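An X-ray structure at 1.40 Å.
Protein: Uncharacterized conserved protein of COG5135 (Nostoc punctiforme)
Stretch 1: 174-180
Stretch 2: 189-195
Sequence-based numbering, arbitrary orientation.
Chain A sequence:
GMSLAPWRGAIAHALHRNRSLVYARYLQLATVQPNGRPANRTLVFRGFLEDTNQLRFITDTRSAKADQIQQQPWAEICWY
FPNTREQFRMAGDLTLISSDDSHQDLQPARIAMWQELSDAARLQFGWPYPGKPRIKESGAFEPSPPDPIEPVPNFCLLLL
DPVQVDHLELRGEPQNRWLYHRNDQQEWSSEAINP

Stretch 1, residues 174-180: PQNRWLY
Stretch 2 (189-195) SSEAINP

Two stretches of one chain lie side by side as antiparallel strands, their N-to-C directions 157° apart and their axes approaching to 4.7 Å. The first strand starts at N176 and runs on past Y180; the second arrives from before S189 and pairs as far as A192. Backbone torsions are extended, with phi/psi -142/154 at Q175, -121/139 at N176, -138/130 at R177 and -121/137 at Y180, then -123/155 at S189, -77/133 at A192, -130/162 at I193 and -69/134 at N194; the peptide bond before P174 is cis. The register pairs W178 with A192 (CA to CA 4.5 Å), L179 with E191 (5.4 Å) and Y180 with S190 (4.3 Å). L179 and E191 form the hydrogen-bonded pair: L179 N donates to E191 O and E191 N to L179 O, each at 2.9 Å, the first nearly linear at 174°. In the flanking, non-hydrogen-bonded pairs the strands make CA-H...O contacts, such as S190 CA to L179 O at 3.2 Å and W178 CA to E191 O at 3.4 Å.

R177 loses more surface to the other stretch, 112 Å², than any other residue. Next to the paired residues, R177 O accepts a hydrogen bond from I193 N (2.9 Å, 174°). Water 1 links the same two residues, accepting from R177 N at 2.9 Å and donating to I193 O at 2.8 Å.

The R177 side chain starts toward the second stretch and is fully extended, with chi1 to chi3 all t and chi4 at -159°, a shape that carries its charge to the chain terminus. There R177 NH1 forms a salt bridge with the terminal carboxylate, 3.1 Å from P195 OXT, and donates to N194 O at 3.3 Å near the guanidinium plane, though the placement of NH1 is less sure. NE and NH2 are hydrogen-bonded elsewhere in the structure. I193 (chi1 p, chi2 t) lays CD1 over a face of the guanidinium, 3.4 Å from R177 NE; an aliphatic branch suits this flat surface. I193 CD1 also lies 4.2 Å from L179 CB, and I193 gives up 80 Å².

P195 covers 91 Å². At phi -50, with its ring C-gamma exo, it is both a carboxylate for R177 and an apolar surface for Q175, whose extended side chain (chi1 m, chi2 t) brings Q175 NE2 to 3.4 Å from P195 CB.

W178, Y180, A192 and S190 share one face of the sheet. W178 (chi1 -78°, chi2 87°) leans across its partner, so that A192 CB sits 3.8 Å from the centroid of the W178 six-membered ring, 12° off its normal, in a CH-pi contact. The alanine methyl presents C-H bonds to the ring face, and W178 CE3 lies 3.4 Å from A192 N. Y180 (chi1 -60°, chi2 84°) brings CD2 to 3.5 Å from S190 CB; small, polar serine suits this exposed site. On the other face, L179 (t, p) and E191 (p, t) meet at 4.0 Å between L179 CD2 and E191 OE2, the carboxylate belonging to a partly exposed residue. Altogether 676 Å² is buried.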

# COMPACT_ATOMS: atom_id res chain seq x y z
N PRO A 174 11.94 18.32 -12.49
CA PRO A 174 11.32 17.17 -13.15
C PRO A 174 10.17 16.50 -12.37
O PRO A 174 9.30 15.83 -12.97
CB PRO A 174 12.50 16.20 -13.30
CG PRO A 174 13.42 16.52 -12.18
CD PRO A 174 13.17 17.96 -11.76
N GLN A 175 10.21 16.64 -11.05
CA GLN A 175 9.17 16.15 -10.14
C GLN A 175 9.01 17.16 -9.06
O GLN A 175 9.95 17.92 -8.79
CB GLN A 175 9.57 14.83 -9.49
CG GLN A 175 9.89 13.73 -10.48
CD GLN A 175 10.19 12.38 -9.81
OE1 GLN A 175 10.43 11.36 -10.49
NE2 GLN A 175 10.21 12.37 -8.47
N ASN A 176 7.84 17.22 -8.45
CA ASN A 176 7.58 18.13 -7.34
C ASN A 176 7.18 17.29 -6.13
O ASN A 176 6.46 16.31 -6.27
CB ASN A 176 6.42 19.09 -7.67
CG ASN A 176 6.63 19.85 -8.97
OD1 ASN A 176 7.70 20.32 -9.23
ND2 ASN A 176 5.58 19.98 -9.79
N ARG A 177 7.67 17.65 -4.95
CA ARG A 177 7.31 16.97 -3.72
C ARG A 177 7.09 18.00 -2.63
O ARG A 177 7.92 18.91 -2.46
CB ARG A 177 8.43 16.02 -3.35
CG ARG A 177 8.06 15.05 -2.25
CD ARG A 177 9.14 14.09 -2.00
NE ARG A 177 8.89 13.20 -0.87
CZ ARG A 177 9.85 12.54 -0.23
NH1 ARG A 177 11.10 12.68 -0.62
NH2 ARG A 177 9.57 11.77 0.80
N TRP A 178 5.96 17.90 -1.94
CA TRP A 178 5.58 18.79 -0.88
C TRP A 178 5.23 18.00 0.35
O TRP A 178 4.54 16.99 0.25
CB TRP A 178 4.37 19.63 -1.29
CG TRP A 178 4.69 20.73 -2.16
CD1 TRP A 178 4.79 20.71 -3.52
CD2 TRP A 178 4.97 22.08 -1.76
NE1 TRP A 178 5.15 21.96 -3.99
CE2 TRP A 178 5.25 22.82 -2.93
CE3 TRP A 178 5.00 22.74 -0.53
CZ2 TRP A 178 5.55 24.19 -2.89
CZ3 TRP A 178 5.31 24.09 -0.49
CH2 TRP A 178 5.59 24.80 -1.66
N LEU A 179 5.68 18.47 1.50
CA LEU A 179 5.38 17.89 2.78
C LEU A 179 4.53 18.86 3.56
O LEU A 179 4.84 20.04 3.66
CB LEU A 179 6.68 17.63 3.55
CG LEU A 179 6.67 16.86 4.84
CD1 LEU A 179 6.11 15.42 4.68
CD2 LEU A 179 8.14 16.88 5.37
N TYR A 180 3.48 18.34 4.16
CA TYR A 180 2.56 19.11 5.00
C TYR A 180 2.57 18.47 6.37
O TYR A 180 2.50 17.25 6.50
CB TYR A 180 1.15 19.03 4.42
CG TYR A 180 0.94 19.54 3.02
CD1 TYR A 180 1.19 18.74 1.93
CD2 TYR A 180 0.46 20.85 2.82
CE1 TYR A 180 0.99 19.19 0.67
CE2 TYR A 180 0.24 21.31 1.55
CZ TYR A 180 0.50 20.47 0.48
OH TYR A 180 0.32 20.94 -0.82
N SER A 189 1.60 23.40 8.31
CA SER A 189 2.72 24.03 7.62
C SER A 189 3.03 23.19 6.39
O SER A 189 2.62 22.03 6.30
CB SER A 189 3.94 24.10 8.53
OG SER A 189 4.38 22.82 8.91
N SER A 190 3.63 23.82 5.39
CA SER A 190 4.07 23.08 4.21
C SER A 190 5.43 23.49 3.72
O SER A 190 5.88 24.60 3.99
CB SER A 190 3.07 23.21 3.10
OG SER A 190 3.01 24.50 2.61
N GLU A 191 6.09 22.59 3.01
CA GLU A 191 7.41 22.88 2.48
C GLU A 191 7.71 22.03 1.26
O GLU A 191 7.37 20.84 1.23
CB GLU A 191 8.52 22.69 3.50
CG GLU A 191 8.75 21.32 4.06
CD GLU A 191 10.13 21.17 4.72
OE1 GLU A 191 11.03 22.00 4.44
OE2 GLU A 191 10.31 20.21 5.51
N ALA A 192 8.29 22.64 0.26
CA ALA A 192 8.76 21.91 -0.90
C ALA A 192 10.07 21.21 -0.52
O ALA A 192 11.01 21.82 0.04
CB ALA A 192 8.97 22.88 -2.08
N ILE A 193 10.15 19.92 -0.88
CA ILE A 193 11.31 19.09 -0.54
C ILE A 193 11.81 18.37 -1.78
O ILE A 193 11.14 18.29 -2.81
CB ILE A 193 11.01 18.08 0.58
CG1 ILE A 193 9.78 17.20 0.25
CG2 ILE A 193 10.73 18.82 1.92
CD1 ILE A 193 9.59 15.93 1.11
N ASN A 194 13.05 17.88 -1.71
CA ASN A 194 13.59 17.17 -2.85
C ASN A 194 12.89 15.83 -3.06
O ASN A 194 12.77 15.06 -2.10
CB ASN A 194 15.09 16.92 -2.68
CG ASN A 194 15.91 18.20 -2.72
OD1 ASN A 194 15.56 19.16 -3.44
ND2 ASN A 194 17.04 18.19 -2.00
N PRO A 195 12.51 15.52 -4.32
CA PRO A 195 11.91 14.22 -4.59
C PRO A 195 12.70 13.03 -4.05
O PRO A 195 13.93 13.01 -4.13
CB PRO A 195 11.84 14.17 -6.10
CG PRO A 195 12.03 15.54 -6.59
CD PRO A 195 12.57 16.39 -5.50
OXT PRO A 195 12.13 12.07 -3.45
O HOH W 1 9.84 19.64 -4.88